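Local coordinates for protein fatty acid amide hydrolase (Candida albicans, PDB 6KVR) that probably hydrolyses monocarboxylic acid amides to the carboxylate and ammonium, as an amidase of the amidase signature family, at residues Ser335-Gly340 with Leu556-Ala561; Asp341-Ile346 with Lys459-Leu464. One frame throughout, in Å; residues are numbered along the deposited sequence.

Contact 1 of 2, residues Ser335-Gly340 with Leu556-Ala561; sequences STPKIG and LAAGKA
Apolar packing carries most of the meeting between the loop Ser335-Gly340, extended as far as Lys338 and entering a 3-10 turn at Ile339, and one flank of the helix that Leu556-Ala561 belongs to. Pro337 lies over the helix at Ala557 and Ala558, with CD towards the carbonyl of Ala557 and CG towards CA of Ala558: CD of Pro337 sits 4.0 Å from CB of Ala557, and CG of Pro337 is 4.2 Å from CB of Ala558. A ring without an N-H suits this place, since it presents only carbon to the helix backbone. One turn on, the methyl of Ala561 points at the loop and is met by Ile339. With chi1 -61° and chi2 -69°, the Ile339 side chain folds so that its tip, CD1, comes within 3.9 Å of Ala561 CB. Alanine suits positions 557 and 561 because its short methyl lets the loop lie close, with Thr336 CA only 4.9 Å from Ala557 CA.

Polar atoms also take part, each against carbon. The carbonyl O of Pro337 rests 3.5 Å from Ala561 CB. Thr336 places CG2 anti to its backbone N, and this methyl lies 3.6 Å from the carbonyl O of Ala557, which accepts the helical bond from Ala561 N. OG1 of Thr336 instead touches the aliphatic part of Lys560, 3.5 Å from CD of Lys560, the two side chains crossing at about a right angle. Bends at chi3 and chi4 turn the end of Lys560 so that NZ forms a salt bridge with Asp304.

The contact is therefore held by shape and van der Waals fit, with neither a hydrogen bond nor an ion pair between loop and helix; the lysine contributes its methylenes here and spends its charge on the start of helix 303-317.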
ATOM      1  N   SER A 335       9.636 -22.843   8.348  1.00 42.54           N
ATOM      2  CA  SER A 335       9.441 -24.241   8.724  1.00 44.55           C
ATOM      3  C   SER A 335       8.054 -24.444   9.315  1.00 44.90           C
ATOM      4  O   SER A 335       7.457 -23.525   9.879  1.00 44.07           O
ATOM      5  CB  SER A 335      10.497 -24.701   9.732  1.00 46.24           C
ATOM      6  OG  SER A 335      10.810 -23.667  10.657  1.00 57.55           O
ATOM      7  N   THR A 336       7.547 -25.658   9.186  1.00 42.67           N
ATOM      8  CA  THR A 336       6.261 -25.978   9.782  1.00 42.60           C
ATOM      9  C   THR A 336       6.397 -26.035  11.297  1.00 41.41           C
ATOM     10  O   THR A 336       7.239 -26.782  11.805  1.00 43.87           O
ATOM     11  CB  THR A 336       5.742 -27.293   9.229  1.00 42.09           C
ATOM     12  OG1 THR A 336       5.612 -27.176   7.808  1.00 44.12           O
ATOM     13  CG2 THR A 336       4.397 -27.629   9.833  1.00 38.74           C
ATOM     14  N   PRO A 337       5.617 -25.265  12.047  1.00 43.46           N
ATOM     15  CA  PRO A 337       5.793 -25.223  13.497  1.00 36.17           C
ATOM     16  C   PRO A 337       5.120 -26.409  14.171  1.00 42.21           C
ATOM     17  O   PRO A 337       4.279 -27.099  13.592  1.00 39.20           O
ATOM     18  CB  PRO A 337       5.102 -23.916  13.882  1.00 38.94           C
ATOM     19  CG  PRO A 337       3.954 -23.860  12.903  1.00 37.31           C
ATOM     20  CD  PRO A 337       4.534 -24.366  11.604  1.00 37.46           C
ATOM     21  N   LYS A 338       5.518 -26.638  15.422  1.00 44.07           N
ATOM     22  CA  LYS A 338       4.846 -27.612  16.269  1.00 43.65           C
ATOM     23  C   LYS A 338       3.627 -26.959  16.900  1.00 42.45           C
ATOM     24  O   LYS A 338       3.679 -25.797  17.307  1.00 43.29           O
ATOM     25  CB  LYS A 338       5.791 -28.123  17.359  1.00 48.79           C
ATOM     26  CG  LYS A 338       7.211 -28.398  16.890  1.00 51.59           C
ATOM     27  CD  LYS A 338       8.050 -29.030  17.991  1.00 56.38           C
ATOM     28  CE  LYS A 338       9.531 -28.716  17.801  1.00 59.32           C
ATOM     29  NZ  LYS A 338      10.382 -29.459  18.776  1.00 68.52           N
ATOM     30  N   ILE A 339       2.523 -27.710  16.968  1.00 37.92           N
ATOM     31  CA  ILE A 339       1.287 -27.172  17.535  1.00 37.60           C
ATOM     32  C   ILE A 339       1.540 -26.597  18.920  1.00 40.59           C
ATOM     33  O   ILE A 339       0.971 -25.562  19.293  1.00 43.41           O
ATOM     34  CB  ILE A 339       0.192 -28.253  17.573  1.00 35.67           C
ATOM     35  CG1 ILE A 339      -0.129 -28.742  16.165  1.00 40.45           C
ATOM     36  CG2 ILE A 339      -1.063 -27.686  18.213  1.00 41.45           C
ATOM     37  CD1 ILE A 339      -0.837 -27.708  15.303  1.00 39.43           C
ATOM     38  N   GLY A 340       2.408 -27.248  19.699  1.00 41.70           N
ATOM     39  CA  GLY A 340       2.718 -26.780  21.041  1.00 39.37           C
ATOM     40  C   GLY A 340       3.464 -25.465  21.093  1.00 40.93           C
ATOM     41  O   GLY A 340       3.609 -24.897  22.181  1.00 45.02           O
ATOM     42  N   LEU A 556       0.309 -20.176   6.235  1.00 32.30           N
ATOM     43  CA  LEU A 556       0.264 -21.451   5.523  1.00 28.94           C
ATOM     44  C   LEU A 556       1.041 -22.529   6.266  1.00 33.64           C
ATOM     45  O   LEU A 556       0.628 -23.695   6.285  1.00 31.70           O
ATOM     46  CB  LEU A 556       0.808 -21.286   4.104  1.00 26.35           C
ATOM     47  CG  LEU A 556      -0.095 -20.448   3.190  1.00 32.91           C
ATOM     48  CD1 LEU A 556       0.294 -20.532   1.705  1.00 25.20           C
ATOM     49  CD2 LEU A 556      -1.540 -20.849   3.390  1.00 23.93           C
ATOM     50  N   ALA A 557       2.178 -22.163   6.866  1.00 33.39           N
ATOM     51  CA  ALA A 557       2.978 -23.146   7.589  1.00 34.47           C
ATOM     52  C   ALA A 557       2.192 -23.719   8.760  1.00 33.52           C
ATOM     53  O   ALA A 557       2.161 -24.938   8.967  1.00 36.00           O
ATOM     54  CB  ALA A 557       4.286 -22.512   8.073  1.00 32.56           C
ATOM     55  N   ALA A 558       1.542 -22.847   9.536  1.00 32.86           N
ATOM     56  CA  ALA A 558       0.715 -23.311  10.641  1.00 30.04           C
ATOM     57  C   ALA A 558      -0.542 -24.000  10.135  1.00 36.04           C
ATOM     58  O   ALA A 558      -1.003 -24.982  10.730  1.00 36.18           O
ATOM     59  CB  ALA A 558       0.347 -22.149  11.549  1.00 32.33           C
ATOM     60  N   GLY A 559      -1.122 -23.499   9.044  1.00 32.80           N
ATOM     61  CA  GLY A 559      -2.229 -24.212   8.435  1.00 30.50           C
ATOM     62  C   GLY A 559      -1.861 -25.644   8.111  1.00 33.99           C
ATOM     63  O   GLY A 559      -2.665 -26.561   8.296  1.00 34.69           O
ATOM     64  N   LYS A 560      -0.627 -25.858   7.658  1.00 31.26           N
ATOM     65  CA  LYS A 560      -0.176 -27.203   7.321  1.00 35.28           C
ATOM     66  C   LYS A 560      -0.092 -28.087   8.564  1.00 36.22           C
ATOM     67  O   LYS A 560      -0.517 -29.247   8.539  1.00 38.22           O
ATOM     68  CB  LYS A 560       1.171 -27.117   6.612  1.00 35.96           C
ATOM     69  CG  LYS A 560       1.617 -28.393   5.928  1.00 43.28           C
ATOM     70  CD  LYS A 560       3.102 -28.298   5.592  1.00 48.55           C
ATOM     71  CE  LYS A 560       3.472 -26.926   4.993  1.00 50.04           C
ATOM     72  NZ  LYS A 560       3.188 -26.800   3.523  1.00 48.67           N
ATOM     73  N   ALA A 561       0.428 -27.547   9.670  1.00 37.44           N
ATOM     74  CA  ALA A 561       0.437 -28.285  10.931  1.00 36.40           C
ATOM     75  C   ALA A 561      -0.973 -28.644  11.384  1.00 39.51           C
ATOM     76  O   ALA A 561      -1.213 -29.767  11.847  1.00 37.96           O
ATOM     77  CB  ALA A 561       1.142 -27.460  12.008  1.00 37.82           C
TER

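Contact 2 of 2, residues Asp341-Ile346 with Lys459-Leu464; sequences DLTVAI and KVDFIL
Asp461 grips Thr343 twice, by side chain and by backbone, just before the regular strand pairing starts. Chi1 -62° sets its carboxylate beside its own backbone N, and OD2 accepts the Thr343 N-H through its anti lone pair at 2.9 Å, nearly straight at 163°. In return Asp461 N donates to Thr343 O at 3.0 Å from above the carbonyl plane, and Phe462 N adds a weak bond to that same oxygen. A water donates to Asp461 OD2 and Asp341 O and accepts from Thr343 OG1; short polar side chains suit Asp461 and Thr343 here, while Asp341 serves through its carbonyl.

Beyond it the ladder is regular: Ala345 N bonds Phe462 O at 2.9 Å, and Leu464 N meets Ala345 O at 2.8 Å, both nearly along the C=O axis. On one face Leu342 CD2 abuts the Phe462 ring edge at CE2, in the ring plane, 3.5 Å away, while Ile346 CD1 and Val344 CG1 both reach Leu464 CB. On the other, the small methyl of Ala345 touches Val460 CG1 and Phe454 of helix 434-457. Strands 343-346 and 462-466 are parallel neighbours in the mixed central sheet, layered between helices, of the amidase signature fold.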
ATOM      1  N   ASP A 341       3.928 -24.962  19.951  1.00 45.40           N
ATOM      2  CA  ASP A 341       4.581 -23.663  19.884  1.00 42.96           C
ATOM      3  C   ASP A 341       3.622 -22.512  19.574  1.00 44.25           C
ATOM      4  O   ASP A 341       4.050 -21.353  19.623  1.00 39.11           O
ATOM      5  CB  ASP A 341       5.691 -23.692  18.825  1.00 47.72           C
ATOM      6  CG  ASP A 341       6.882 -24.562  19.238  1.00 57.73           C
ATOM      7  OD1 ASP A 341       7.471 -25.231  18.354  1.00 58.02           O
ATOM      8  OD2 ASP A 341       7.225 -24.584  20.443  1.00 61.31           O
ATOM      9  N   LEU A 342       2.344 -22.792  19.282  1.00 41.06           N
ATOM     10  CA  LEU A 342       1.409 -21.795  18.768  1.00 39.78           C
ATOM     11  C   LEU A 342       0.540 -21.206  19.873  1.00 40.81           C
ATOM     12  O   LEU A 342       0.099 -21.918  20.781  1.00 41.49           O
ATOM     13  CB  LEU A 342       0.498 -22.400  17.690  1.00 37.13           C
ATOM     14  CG  LEU A 342       1.141 -23.057  16.464  1.00 40.40           C
ATOM     15  CD1 LEU A 342       0.196 -24.037  15.807  1.00 37.71           C
ATOM     16  CD2 LEU A 342       1.585 -22.023  15.456  1.00 42.06           C
ATOM     17  N   THR A 343       0.275 -19.904  19.777  1.00 38.76           N
ATOM     18  CA  THR A 343      -0.752 -19.239  20.574  1.00 38.61           C
ATOM     19  C   THR A 343      -1.883 -18.827  19.634  1.00 39.00           C
ATOM     20  O   THR A 343      -1.650 -18.111  18.655  1.00 39.69           O
ATOM     21  CB  THR A 343      -0.180 -18.032  21.313  1.00 39.27           C
ATOM     22  OG1 THR A 343       0.897 -18.461  22.157  1.00 43.30           O
ATOM     23  CG2 THR A 343      -1.251 -17.355  22.168  1.00 38.13           C
ATOM     24  N   VAL A 344      -3.097 -19.298  19.906  1.00 36.61           N
ATOM     25  CA  VAL A 344      -4.226 -19.101  19.003  1.00 33.47           C
ATOM     26  C   VAL A 344      -5.363 -18.422  19.766  1.00 33.34           C
ATOM     27  O   VAL A 344      -5.849 -18.954  20.767  1.00 34.38           O
ATOM     28  CB  VAL A 344      -4.705 -20.428  18.385  1.00 32.33           C
ATOM     29  CG1 VAL A 344      -5.756 -20.153  17.322  1.00 34.37           C
ATOM     30  CG2 VAL A 344      -3.547 -21.194  17.776  1.00 30.32           C
ATOM     31  N   ALA A 345      -5.787 -17.253  19.290  1.00 30.70           N
ATOM     32  CA  ALA A 345      -6.985 -16.602  19.794  1.00 26.16           C
ATOM     33  C   ALA A 345      -8.204 -17.104  19.026  1.00 31.15           C
ATOM     34  O   ALA A 345      -8.166 -17.255  17.801  1.00 30.30           O
ATOM     35  CB  ALA A 345      -6.858 -15.081  19.680  1.00 29.61           C
ATOM     36  N   ILE A 346      -9.283 -17.384  19.754  1.00 30.58           N
ATOM     37  CA  ILE A 346     -10.466 -18.026  19.192  1.00 27.55           C
ATOM     38  C   ILE A 346     -11.606 -17.025  19.187  1.00 30.41           C
ATOM     39  O   ILE A 346     -11.898 -16.403  20.214  1.00 31.89           O
ATOM     40  CB  ILE A 346     -10.865 -19.287  19.982  1.00 33.61           C
ATOM     41  CG1 ILE A 346      -9.636 -20.161  20.251  1.00 35.25           C
ATOM     42  CG2 ILE A 346     -11.938 -20.087  19.219  1.00 28.98           C
ATOM     43  CD1 ILE A 346      -9.001 -20.727  18.988  1.00 32.27           C
ATOM     44  N   LYS A 459       1.411 -11.615  22.298  1.00 40.90           N
ATOM     45  CA  LYS A 459       2.185 -12.666  21.634  1.00 35.50           C
ATOM     46  C   LYS A 459       1.282 -13.723  20.999  1.00 37.29           C
ATOM     47  O   LYS A 459       1.562 -14.927  21.041  1.00 37.87           O
ATOM     48  CB  LYS A 459       3.193 -13.278  22.610  1.00 40.09           C
ATOM     49  CG  LYS A 459       4.169 -12.225  23.162  1.00 50.22           C
ATOM     50  CD  LYS A 459       5.367 -12.833  23.893  1.00 54.58           C
ATOM     51  CE  LYS A 459       6.542 -11.851  23.920  1.00 53.91           C
ATOM     52  NZ  LYS A 459       6.102 -10.446  24.209  1.00 60.98           N
ATOM     53  N   VAL A 460       0.193 -13.257  20.383  1.00 40.29           N
ATOM     54  CA  VAL A 460      -0.724 -14.122  19.643  1.00 35.41           C
ATOM     55  C   VAL A 460      -0.153 -14.388  18.256  1.00 34.86           C
ATOM     56  O   VAL A 460       0.231 -13.454  17.543  1.00 39.35           O
ATOM     57  CB  VAL A 460      -2.115 -13.474  19.535  1.00 36.05           C
ATOM     58  CG1 VAL A 460      -3.074 -14.395  18.765  1.00 31.60           C
ATOM     59  CG2 VAL A 460      -2.660 -13.135  20.911  1.00 37.36           C
ATOM     60  N   ASP A 461      -0.120 -15.657  17.852  1.00 34.04           N
ATOM     61  CA  ASP A 461       0.309 -15.994  16.497  1.00 33.79           C
ATOM     62  C   ASP A 461      -0.831 -15.923  15.477  1.00 35.13           C
ATOM     63  O   ASP A 461      -0.633 -15.399  14.377  1.00 38.71           O
ATOM     64  CB  ASP A 461       0.919 -17.401  16.456  1.00 38.09           C
ATOM     65  CG  ASP A 461       2.167 -17.533  17.316  1.00 42.55           C
ATOM     66  OD1 ASP A 461       3.203 -16.948  16.951  1.00 47.77           O
ATOM     67  OD2 ASP A 461       2.120 -18.241  18.349  1.00 44.42           O
ATOM     68  N   PHE A 462      -2.011 -16.461  15.795  1.00 27.62           N
ATOM     69  CA  PHE A 462      -3.100 -16.543  14.819  1.00 31.54           C
ATOM     70  C   PHE A 462      -4.450 -16.379  15.491  1.00 28.44           C
ATOM     71  O   PHE A 462      -4.603 -16.591  16.696  1.00 29.44           O
ATOM     72  CB  PHE A 462      -3.089 -17.869  14.054  1.00 27.93           C
ATOM     73  CG  PHE A 462      -1.764 -18.184  13.436  1.00 36.11           C
ATOM     74  CD1 PHE A 462      -1.362 -17.553  12.264  1.00 33.30           C
ATOM     75  CD2 PHE A 462      -0.902 -19.086  14.039  1.00 36.74           C
ATOM     76  CE1 PHE A 462      -0.123 -17.829  11.694  1.00 33.01           C
ATOM     77  CE2 PHE A 462       0.344 -19.363  13.475  1.00 39.16           C
ATOM     78  CZ  PHE A 462       0.732 -18.731  12.297  1.00 29.96           C
ATOM     79  N   ILE A 463      -5.440 -16.000  14.687  1.00 32.39           N
ATOM     80  CA  ILE A 463      -6.827 -15.904  15.128  1.00 23.89           C
ATOM     81  C   ILE A 463      -7.630 -16.945  14.361  1.00 27.93           C
ATOM     82  O   ILE A 463      -7.540 -17.032  13.126  1.00 29.81           O
ATOM     83  CB  ILE A 463      -7.375 -14.478  14.939  1.00 26.10           C
ATOM     84  CG1 ILE A 463      -6.476 -13.484  15.684  1.00 30.93           C
ATOM     85  CG2 ILE A 463      -8.802 -14.349  15.477  1.00 25.79           C
ATOM     86  CD1 ILE A 463      -6.865 -12.042  15.520  1.00 29.62           C
ATOM     87  N   LEU A 464      -8.360 -17.775  15.094  1.00 28.90           N
ATOM     88  CA  LEU A 464      -9.191 -18.828  14.527  1.00 24.82           C
ATOM     89  C   LEU A 464     -10.640 -18.404  14.692  1.00 28.61           C
ATOM     90  O   LEU A 464     -11.033 -17.945  15.773  1.00 26.44           O
ATOM     91  CB  LEU A 464      -8.940 -20.165  15.220  1.00 27.49           C
ATOM     92  CG  LEU A 464      -9.767 -21.383  14.786  1.00 32.01           C
ATOM     93  CD1 LEU A 464      -9.517 -21.718  13.328  1.00 29.06           C
ATOM     94  CD2 LEU A 464      -9.457 -22.606  15.662  1.00 30.70           C
TER
HETATM   95  O   HOH W   1       3.584 -18.938  20.533  1.00 43.13           O

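Contact 2 is the buried one, joining two strands within the sheet; contact 1 is partly buried and lays a loop against a helix. Their centres are 12 Å apart, and both use the same run of chain, since 335-340 leads directly into 341-346. Contact 2 is nested within the chain loop that contact 1 closes. They share one apolar cluster: Ala558 CB lies 3.4 Å from Phe462 CE2, and Pro337 CG meets Leu342 CD2, so helix 552-565 packs on both the loop and the sheet. Chemistry follows place: hydrogen bonds, with apolar packing on both faces, hold the strand pair, whereas the loop and helix meet by van der Waals contact, without a hydrogen bond between them.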